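Local coordinates for protein C-type lectin domain family 4, member a4 (Mus musculus, PDB 3VYK) that binds N-glycans, including bisected ones, through a calcium-dependent C-type lectin domain and probably acts as an inhibitory pattern-recognition receptor on dendritic cells, at residues 13-18 with 124-129; 41-46 with 73-78. All blocks are in the same frame, centred on the assembly; numbering follows the deposited sequence.

Interaction 1 of 2, residues 13-18 with 124-129; sequences HCYFIL and VCQVKK
NE2 of Gln-126 sits over one face of the His-13 ring, 3.5 Å above its centre, with the amide plane tilted 45° to the ring. The carbonyl O of Val-127 comes to the edge of that ring. The Tyr-15 ring has CG1 of Val-124 at its edge and extends alongside Gln-126 in the same direction, its plane 38° from the amide. Gln-126 reaches this place with CG anti to the backbone N and the chain extended. Gln-126 NE2 then sits 3.1 Å from Tyr-15 OH, while OE1 accepts a hydrogen bond from the backbone N of Val-41.

Beneath these groups the two strands pair antiparallel, joining the N- and C-terminal ends of the C-type lectin domain. The backbones of Cys-14 and Val-127 hydrogen-bond both ways; the bond from Cys-14 N to Val-127 O is 2.8 Å and almost straight (177°). Phe-16 and Cys-125 form the second such pair, with Phe-16 N 2.9 Å from Cys-125 O. Tyr-15, Ile-17, Val-124 and Gln-126 share one face, where CD1 of Ile-17 rests against both methyls of Val-124. The other face carries Cys-14 and Cys-125, each in a disulfide, to Cys-3 and Cys-32. Lys-129 CG packs 3.6 Å from Cys-14 SG.

Main-chain bonds thus hold the chain ends together, the two disulfides tie the paired strands covalently to other parts of the chain, and the buried amide of Gln-126 has its oxygen satisfied by the Val-41 loop.

Interaction 2 of 2, residues 41-46 with 73-78; sequences VIHSQA and WRWIDQ
No backbone hydrogen bond links residues 41-46 to 73-78; the closest CA atoms, those of Val-41 and Trp-75, are 6.4 Å apart. The indole of Trp-75 fills the gap. Its CG is anti to the carbonyl carbon (chi1 -67°), and the ring reaches across to the loop. CG1 of Val-41, anti to its own backbone N, lies over one indole face. Val-41 CG1 makes a CH-pi contact with the five-membered ring of Trp-75, 3.9 Å from its centroid and 24° off the normal. Further along the same face sits the backbone N of Ile-42, 3.4 Å above the plane and toward the rim. The far end of the indole meets Ile-42 again: Trp-75 CZ2 is 3.2 Å from the carbonyl O of Ile-42, and Trp-75 CH2 is 4.0 Å from Ile-42 CB.

Within the C-type lectin fold this contact joins the loop entering helix 45-53 to the end of strand 73-75. Ser-44 is the N-cap of that helix. A type I turn from Trp-75 to Gln-78 closes the strand and brings Asp-77 round to Val-41. There the carboxylate lies against both methyls, Asp-77 CG being 3.8 Å from Val-41 CG2.

The His-43 side chain passes the indole running the other way, and the two rings meet obliquely, at 59°. His-43 CE1 is 3.9 Å from Trp-75 NE1. Thr-79 OG1 hydrogen-bonds both His-43 NE2 and Asp-77 OD1, so one hydroxyl bridges the loop and the turn.

Overall arrangement
Both contacts involve strands of one sheet, but by different chemistry. Interaction 1 pairs two of its strands through main-chain hydrogen bonds, from a buried middle out to exposed lysines at the chain end. Interaction 2 sets the loop before helix 45-53 against Trp-75, at the end of strand 73-75, and the turn after it, using side-chain packing on a buried tryptophan with a polar rim. It buries 274 Å², against 630 Å² for interaction 1. Both segments of interaction 2 fall between those of interaction 1 in the sequence. Their centres are 13 Å apart, and Gln-126 with Val-41 connects them directly. Both lie away from the calcium and glycan site.

Interaction 1 of 2, residues 13-18 with 124-129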
ATOM      1  N   HIS A  13      14.065  -5.629   1.939  1.00 15.08           N
ATOM      2  CA  HIS A  13      12.837  -6.182   1.360  1.00 16.05           C
ATOM      3  C   HIS A  13      12.837  -6.262  -0.147  1.00 15.45           C
ATOM      4  O   HIS A  13      13.632  -5.599  -0.836  1.00 14.92           O
ATOM      5  CB  HIS A  13      11.622  -5.362   1.784  1.00 16.94           C
ATOM      6  CG  HIS A  13      11.307  -5.430   3.251  1.00 18.64           C
ATOM      7  ND1 HIS A  13      11.768  -4.515   4.130  1.00 20.93           N
ATOM      8  CD2 HIS A  13      10.537  -6.330   3.981  1.00 19.63           C
ATOM      9  CE1 HIS A  13      11.319  -4.819   5.366  1.00 21.15           C
ATOM     10  NE2 HIS A  13      10.571  -5.933   5.275  1.00 21.19           N
ATOM     11  N   CYS A  14      11.930  -7.093  -0.660  1.00 15.57           N
ATOM     12  CA  CYS A  14      11.596  -7.178  -2.082  0.75 15.70           C
ATOM     13  C   CYS A  14      10.162  -6.714  -2.295  1.00 15.45           C
ATOM     14  O   CYS A  14       9.267  -7.032  -1.498  1.00 14.86           O
ATOM     15  CB  CYS A  14      11.712  -8.621  -2.581  0.75 17.45           C
ATOM     16  SG  CYS A  14      13.344  -9.358  -2.368  0.75 20.27           S
ATOM     17  N   TYR A  15       9.950  -5.995  -3.394  1.00 15.33           N
ATOM     18  CA  TYR A  15       8.651  -5.380  -3.702  1.00 16.19           C
ATOM     19  C   TYR A  15       8.132  -5.833  -5.058  1.00 17.23           C
ATOM     20  O   TYR A  15       8.882  -5.935  -6.018  1.00 17.29           O
ATOM     21  CB  TYR A  15       8.777  -3.852  -3.651  1.00 15.63           C
ATOM     22  CG  TYR A  15       9.160  -3.360  -2.280  1.00 15.33           C
ATOM     23  CD1 TYR A  15       8.197  -2.896  -1.400  1.00 15.00           C
ATOM     24  CD2 TYR A  15      10.492  -3.385  -1.850  1.00 15.04           C
ATOM     25  CE1 TYR A  15       8.540  -2.462  -0.127  1.00 15.53           C
ATOM     26  CE2 TYR A  15      10.845  -2.968  -0.583  1.00 15.06           C
ATOM     27  CZ  TYR A  15       9.872  -2.490   0.274  1.00 15.10           C
ATOM     28  OH  TYR A  15      10.216  -2.072   1.537  1.00 16.05           O
ATOM     29  N   PHE A  16       6.832  -6.092  -5.127  1.00 17.73           N
ATOM     30  CA  PHE A  16       6.198  -6.497  -6.380  1.00 18.48           C
ATOM     31  C   PHE A  16       5.038  -5.561  -6.659  1.00 17.95           C
ATOM     32  O   PHE A  16       4.171  -5.365  -5.799  1.00 18.09           O
ATOM     33  CB  PHE A  16       5.692  -7.938  -6.298  1.00 19.86           C
ATOM     34  CG  PHE A  16       5.199  -8.480  -7.611  1.00 21.22           C
ATOM     35  CD1 PHE A  16       6.092  -8.958  -8.559  1.00 22.24           C
ATOM     36  CD2 PHE A  16       3.837  -8.503  -7.899  1.00 21.85           C
ATOM     37  CE1 PHE A  16       5.638  -9.452  -9.776  1.00 23.45           C
ATOM     38  CE2 PHE A  16       3.374  -8.997  -9.114  1.00 22.97           C
ATOM     39  CZ  PHE A  16       4.278  -9.467 -10.052  1.00 23.53           C
ATOM     40  N   ILE A  17       5.032  -4.985  -7.856  1.00 18.46           N
ATOM     41  CA  ILE A  17       3.988  -4.063  -8.265  0.50 19.26           C
ATOM     42  C   ILE A  17       2.963  -4.857  -9.056  1.00 20.67           C
ATOM     43  O   ILE A  17       3.241  -5.308 -10.171  1.00 20.94           O
ATOM     44  CB  ILE A  17       4.549  -2.898  -9.119  1.00 19.37           C
ATOM     45  CG1 ILE A  17       5.799  -2.274  -8.470  1.00 20.91           C
ATOM     46  CG2 ILE A  17       3.447  -1.884  -9.428  1.00 20.18           C
ATOM     47  CD1 ILE A  17       5.591  -1.665  -7.091  1.00 21.24           C
ATOM     48  N   LEU A  18       1.792  -5.051  -8.458  1.00 20.81           N
ATOM     49  CA  LEU A  18       0.751  -5.883  -9.045  1.00 21.93           C
ATOM     50  C   LEU A  18      -0.068  -5.035 -10.013  1.00 21.94           C
ATOM     51  O   LEU A  18      -1.057  -4.398  -9.625  1.00 20.64           O
ATOM     52  CB  LEU A  18      -0.119  -6.492  -7.938  1.00 23.36           C
ATOM     53  CG  LEU A  18      -0.691  -7.891  -8.148  1.00 25.32           C
ATOM     54  CD1 LEU A  18      -1.188  -8.460  -6.829  1.00 25.73           C
ATOM     55  CD2 LEU A  18      -1.802  -7.869  -9.185  1.00 26.41           C
ATOM     56  N   VAL A 124       0.603  -3.316  -4.071  1.00 14.54           N
ATOM     57  CA  VAL A 124       2.041  -3.563  -3.911  1.00 14.85           C
ATOM     58  C   VAL A 124       2.259  -4.622  -2.832  1.00 14.52           C
ATOM     59  O   VAL A 124       1.758  -4.480  -1.713  1.00 14.74           O
ATOM     60  CB  VAL A 124       2.799  -2.272  -3.524  1.00 14.58           C
ATOM     61  CG1 VAL A 124       4.296  -2.555  -3.389  1.00 15.61           C
ATOM     62  CG2 VAL A 124       2.573  -1.177  -4.560  1.00 15.50           C
ATOM     63  N   CYS A 125       2.983  -5.689  -3.176  1.00 14.89           N
ATOM     64  CA  CYS A 125       3.332  -6.746  -2.230  0.50 14.83           C
ATOM     65  C   CYS A 125       4.755  -6.564  -1.764  1.00 15.84           C
ATOM     66  O   CYS A 125       5.584  -5.980  -2.463  1.00 16.26           O
ATOM     67  CB  CYS A 125       3.224  -8.140  -2.853  0.50 14.60           C
ATOM     68  SG  CYS A 125       1.625  -8.560  -3.571  0.50 14.36           S
ATOM     69  N   GLN A 126       5.024  -7.093  -0.580  1.00 16.61           N
ATOM     70  CA  GLN A 126       6.321  -6.946   0.048  1.00 17.29           C
ATOM     71  C   GLN A 126       6.694  -8.214   0.795  1.00 17.55           C
ATOM     72  O   GLN A 126       5.850  -8.837   1.431  1.00 18.01           O
ATOM     73  CB  GLN A 126       6.264  -5.755   0.989  1.00 18.46           C
ATOM     74  CG  GLN A 126       7.447  -5.604   1.915  1.00 20.10           C
ATOM     75  CD  GLN A 126       7.200  -4.521   2.924  1.00 22.08           C
ATOM     76  OE1 GLN A 126       6.111  -4.412   3.459  1.00 21.13           O
ATOM     77  NE2 GLN A 126       8.216  -3.705   3.184  1.00 23.35           N
ATOM     78  N   VAL A 127       7.969  -8.590   0.709  1.00 16.95           N
ATOM     79  CA  VAL A 127       8.486  -9.725   1.465  0.50 17.61           C
ATOM     80  C   VAL A 127       9.926  -9.429   1.875  1.00 18.09           C
ATOM     81  O   VAL A 127      10.637  -8.729   1.162  1.00 18.60           O
ATOM     82  CB  VAL A 127       8.384 -11.040   0.647  1.00 18.12           C
ATOM     83  CG1 VAL A 127       9.253 -10.997  -0.607  1.00 19.30           C
ATOM     84  CG2 VAL A 127       8.720 -12.252   1.514  1.00 19.22           C
ATOM     85  N   LYS A 128      10.345  -9.937   3.031  1.00 18.33           N
ATOM     86  CA  LYS A 128      11.747  -9.825   3.425  0.50 19.21           C
ATOM     87  C   LYS A 128      12.617 -10.632   2.459  1.00 20.48           C
ATOM     88  O   LYS A 128      12.227 -11.709   2.012  1.00 20.74           O
ATOM     89  CB  LYS A 128      11.947 -10.305   4.869  1.00 20.24           C
ATOM     90  CG  LYS A 128      13.364 -10.112   5.379  1.00 22.02           C
ATOM     91  CD  LYS A 128      13.575 -10.707   6.758  1.00 23.33           C
ATOM     92  CE  LYS A 128      15.026 -10.530   7.184  1.00 24.95           C
ATOM     93  NZ  LYS A 128      15.310 -11.207   8.479  1.00 26.33           N
ATOM     94  N   LYS A 129      13.796 -10.111   2.128  1.00 20.21           N
ATOM     95  CA  LYS A 129      14.759 -10.890   1.346  1.00 21.25           C
ATOM     96  C   LYS A 129      15.101 -12.215   2.031  1.00 23.47           C
ATOM     97  O   LYS A 129      15.161 -12.292   3.263  1.00 25.22           O
ATOM     98  CB  LYS A 129      16.039 -10.087   1.138  1.00 21.13           C
ATOM     99  CG  LYS A 129      15.900  -8.907   0.194  1.00 20.01           C
ATOM    100  CD  LYS A 129      17.256  -8.268  -0.043  1.00 19.05           C
ATOM    101  CE  LYS A 129      17.193  -7.118  -1.028  1.00 18.80           C
ATOM    102  NZ  LYS A 129      18.472  -6.352  -0.968  1.00 17.76           N
TER

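Interaction 2 of 2, residues 41-46 with 73-78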
ATOM      1  N   VAL A  41       3.852  -2.527   3.832  1.00 13.63           N
ATOM      2  CA  VAL A  41       3.819  -1.806   5.090  1.00 13.71           C
ATOM      3  C   VAL A  41       4.930  -0.764   5.019  1.00 13.71           C
ATOM      4  O   VAL A  41       6.086  -1.114   4.808  1.00 15.30           O
ATOM      5  CB  VAL A  41       4.036  -2.788   6.269  1.00 13.76           C
ATOM      6  CG1 VAL A  41       4.319  -2.043   7.561  1.00 13.86           C
ATOM      7  CG2 VAL A  41       2.820  -3.705   6.423  1.00 14.13           C
ATOM      8  N   ILE A  42       4.573   0.511   5.161  1.00 13.17           N
ATOM      9  CA  ILE A  42       5.488   1.610   4.829  0.75 13.22           C
ATOM     10  C   ILE A  42       5.930   2.324   6.103  1.00 13.98           C
ATOM     11  O   ILE A  42       5.102   2.887   6.823  1.00 15.14           O
ATOM     12  CB  ILE A  42       4.798   2.587   3.860  0.75 12.51           C
ATOM     13  CG1 ILE A  42       4.381   1.851   2.584  0.75 12.32           C
ATOM     14  CG2 ILE A  42       5.722   3.752   3.510  0.75 12.69           C
ATOM     15  CD1 ILE A  42       3.468   2.657   1.679  0.75 12.31           C
ATOM     16  N   HIS A  43       7.237   2.304   6.377  1.00 15.01           N
ATOM     17  CA  HIS A  43       7.739   2.847   7.644  1.00 16.09           C
ATOM     18  C   HIS A  43       8.613   4.068   7.559  1.00 15.45           C
ATOM     19  O   HIS A  43       9.081   4.557   8.584  1.00 16.44           O
ATOM     20  CB  HIS A  43       8.412   1.758   8.469  1.00 18.23           C
ATOM     21  CG  HIS A  43       7.439   0.876   9.209  1.00 19.17           C
ATOM     22  ND1 HIS A  43       6.579   1.359  10.126  1.00 20.06           N
ATOM     23  CD2 HIS A  43       7.211  -0.496   9.137  1.00 19.93           C
ATOM     24  CE1 HIS A  43       5.833   0.343  10.617  1.00 19.93           C
ATOM     25  NE2 HIS A  43       6.217  -0.786  10.005  1.00 20.09           N
ATOM     26  N   SER A  44       8.798   4.601   6.357  1.00 14.11           N
ATOM     27  CA  SER A  44       9.624   5.801   6.162  1.00 13.18           C
ATOM     28  C   SER A  44       9.298   6.464   4.846  1.00 12.48           C
ATOM     29  O   SER A  44       8.727   5.838   3.938  1.00 11.95           O
ATOM     30  CB  SER A  44      11.116   5.441   6.175  1.00 13.03           C
ATOM     31  OG  SER A  44      11.451   4.613   5.062  1.00 13.98           O
ATOM     32  N   GLN A  45       9.676   7.738   4.733  1.00 12.49           N
ATOM     33  CA  GLN A  45       9.586   8.428   3.447  1.00 12.74           C
ATOM     34  C   GLN A  45      10.475   7.777   2.389  1.00 12.43           C
ATOM     35  O   GLN A  45      10.108   7.739   1.226  1.00 13.08           O
ATOM     36  CB  GLN A  45       9.892   9.926   3.527  1.00 13.32           C
ATOM     37  CG  GLN A  45       9.586  10.599   2.193  1.00 14.77           C
ATOM     38  CD  GLN A  45       9.568  12.112   2.223  1.00 15.53           C
ATOM     39  OE1 GLN A  45       9.783  12.765   1.183  1.00 17.32           O
ATOM     40  NE2 GLN A  45       9.301  12.683   3.386  1.00 15.36           N
ATOM     41  N   ALA A  46      11.637   7.258   2.793  1.00 12.73           N
ATOM     42  CA  ALA A  46      12.486   6.528   1.852  1.00 12.43           C
ATOM     43  C   ALA A  46      11.721   5.385   1.208  1.00 12.38           C
ATOM     44  O   ALA A  46      11.756   5.245  -0.001  1.00 12.79           O
ATOM     45  CB  ALA A  46      13.751   6.016   2.527  1.00 12.69           C
ATOM     46  N   TRP A  73      -5.656   3.561  12.564  1.00 13.93           N
ATOM     47  CA  TRP A  73      -4.946   2.936  11.446  1.00 13.97           C
ATOM     48  C   TRP A  73      -3.966   1.920  11.947  1.00 14.49           C
ATOM     49  O   TRP A  73      -3.187   2.190  12.869  1.00 15.55           O
ATOM     50  CB  TRP A  73      -4.259   3.986  10.558  1.00 13.62           C
ATOM     51  CG  TRP A  73      -5.284   4.947  10.014  1.00 13.20           C
ATOM     52  CD1 TRP A  73      -5.579   6.225  10.477  1.00 13.52           C
ATOM     53  CD2 TRP A  73      -6.252   4.691   8.943  1.00 12.78           C
ATOM     54  NE1 TRP A  73      -6.620   6.775   9.759  1.00 13.40           N
ATOM     55  CE2 TRP A  73      -7.069   5.899   8.829  1.00 13.16           C
ATOM     56  CE3 TRP A  73      -6.509   3.616   8.087  1.00 12.66           C
ATOM     57  CZ2 TRP A  73      -8.086   6.008   7.892  1.00 13.31           C
ATOM     58  CZ3 TRP A  73      -7.539   3.742   7.143  1.00 12.98           C
ATOM     59  CH2 TRP A  73      -8.306   4.913   7.055  1.00 13.01           C
ATOM     60  N   ARG A  74      -4.025   0.730  11.361  1.00 14.61           N
ATOM     61  CA  ARG A  74      -3.179  -0.388  11.791  0.50 14.49           C
ATOM     62  C   ARG A  74      -2.579  -1.128  10.606  1.00 14.90           C
ATOM     63  O   ARG A  74      -3.257  -1.387   9.614  1.00 14.52           O
ATOM     64  CB  ARG A  74      -3.959  -1.371  12.686  1.00 16.43           C
ATOM     65  CG  ARG A  74      -4.552  -0.763  13.946  1.00 18.89           C
ATOM     66  CD  ARG A  74      -3.465  -0.368  14.936  1.00 21.33           C
ATOM     67  NE  ARG A  74      -4.002   0.183  16.181  1.00 23.47           N
ATOM     68  CZ  ARG A  74      -4.149   1.485  16.434  1.00 25.01           C
ATOM     69  NH1 ARG A  74      -3.805   2.396  15.535  1.00 25.72           N
ATOM     70  NH2 ARG A  74      -4.649   1.883  17.596  1.00 26.34           N
ATOM     71  N   TRP A  75      -1.291  -1.445  10.694  1.00 14.26           N
ATOM     72  CA  TRP A  75      -0.627  -2.223   9.655  1.00 14.74           C
ATOM     73  C   TRP A  75      -0.959  -3.671   9.790  1.00 15.94           C
ATOM     74  O   TRP A  75      -1.116  -4.173  10.906  1.00 17.12           O
ATOM     75  CB  TRP A  75       0.894  -2.063   9.749  1.00 14.12           C
ATOM     76  CG  TRP A  75       1.371  -0.675   9.416  1.00 13.87           C
ATOM     77  CD1 TRP A  75       1.943   0.260  10.280  1.00 14.12           C
ATOM     78  CD2 TRP A  75       1.303  -0.005   8.112  1.00 13.39           C
ATOM     79  NE1 TRP A  75       2.243   1.420   9.610  1.00 14.32           N
ATOM     80  CE2 TRP A  75       1.882   1.321   8.302  1.00 13.25           C
ATOM     81  CE3 TRP A  75       0.853  -0.374   6.845  1.00 13.51           C
ATOM     82  CZ2 TRP A  75       1.981   2.237   7.256  1.00 13.22           C
ATOM     83  CZ3 TRP A  75       0.953   0.549   5.802  1.00 13.65           C
ATOM     84  CH2 TRP A  75       1.502   1.824   6.002  1.00 13.64           C
ATOM     85  N   ILE A  76      -1.044  -4.358   8.659  1.00 16.47           N
ATOM     86  CA  ILE A  76      -1.445  -5.770   8.654  1.00 18.48           C
ATOM     87  C   ILE A  76      -0.425  -6.724   9.276  1.00 19.29           C
ATOM     88  O   ILE A  76      -0.792  -7.835   9.674  1.00 20.86           O
ATOM     89  CB  ILE A  76      -1.848  -6.262   7.252  1.00 19.22           C
ATOM     90  CG1 ILE A  76      -0.680  -6.125   6.259  1.00 19.38           C
ATOM     91  CG2 ILE A  76      -3.127  -5.552   6.814  1.00 20.44           C
ATOM     92  CD1 ILE A  76      -0.965  -6.680   4.877  1.00 20.88           C
ATOM     93  N   ASP A  77       0.838  -6.305   9.368  1.00 19.31           N
ATOM     94  CA  ASP A  77       1.858  -7.144  10.015  1.00 20.15           C
ATOM     95  C   ASP A  77       2.008  -6.828  11.498  1.00 20.71           C
ATOM     96  O   ASP A  77       2.944  -7.313  12.153  1.00 22.11           O
ATOM     97  CB  ASP A  77       3.202  -7.052   9.288  1.00 20.01           C
ATOM     98  CG  ASP A  77       3.867  -5.694   9.427  1.00 19.69           C
ATOM     99  OD1 ASP A  77       3.279  -4.754   9.997  1.00 19.58           O
ATOM    100  OD2 ASP A  77       5.012  -5.571   8.952  1.00 20.46           O
ATOM    101  N   GLN A  78       1.082  -6.020  12.014  1.00 21.23           N
ATOM    102  CA  GLN A  78       1.020  -5.620  13.424  1.00 22.50           C
ATOM    103  C   GLN A  78       2.199  -4.778  13.911  1.00 21.95           C
ATOM    104  O   GLN A  78       2.320  -4.528  15.117  1.00 23.38           O
ATOM    105  CB  GLN A  78       0.795  -6.832  14.343  1.00 25.26           C
ATOM    106  CG  GLN A  78      -0.569  -7.491  14.189  1.00 28.34           C
ATOM    107  CD  GLN A  78      -0.617  -8.847  14.860  1.00 31.27           C
ATOM    108  OE1 GLN A  78      -0.068  -9.824  14.349  1.00 33.88           O
ATOM    109  NE2 GLN A  78      -1.269  -8.914  16.014  1.00 33.51           N
TER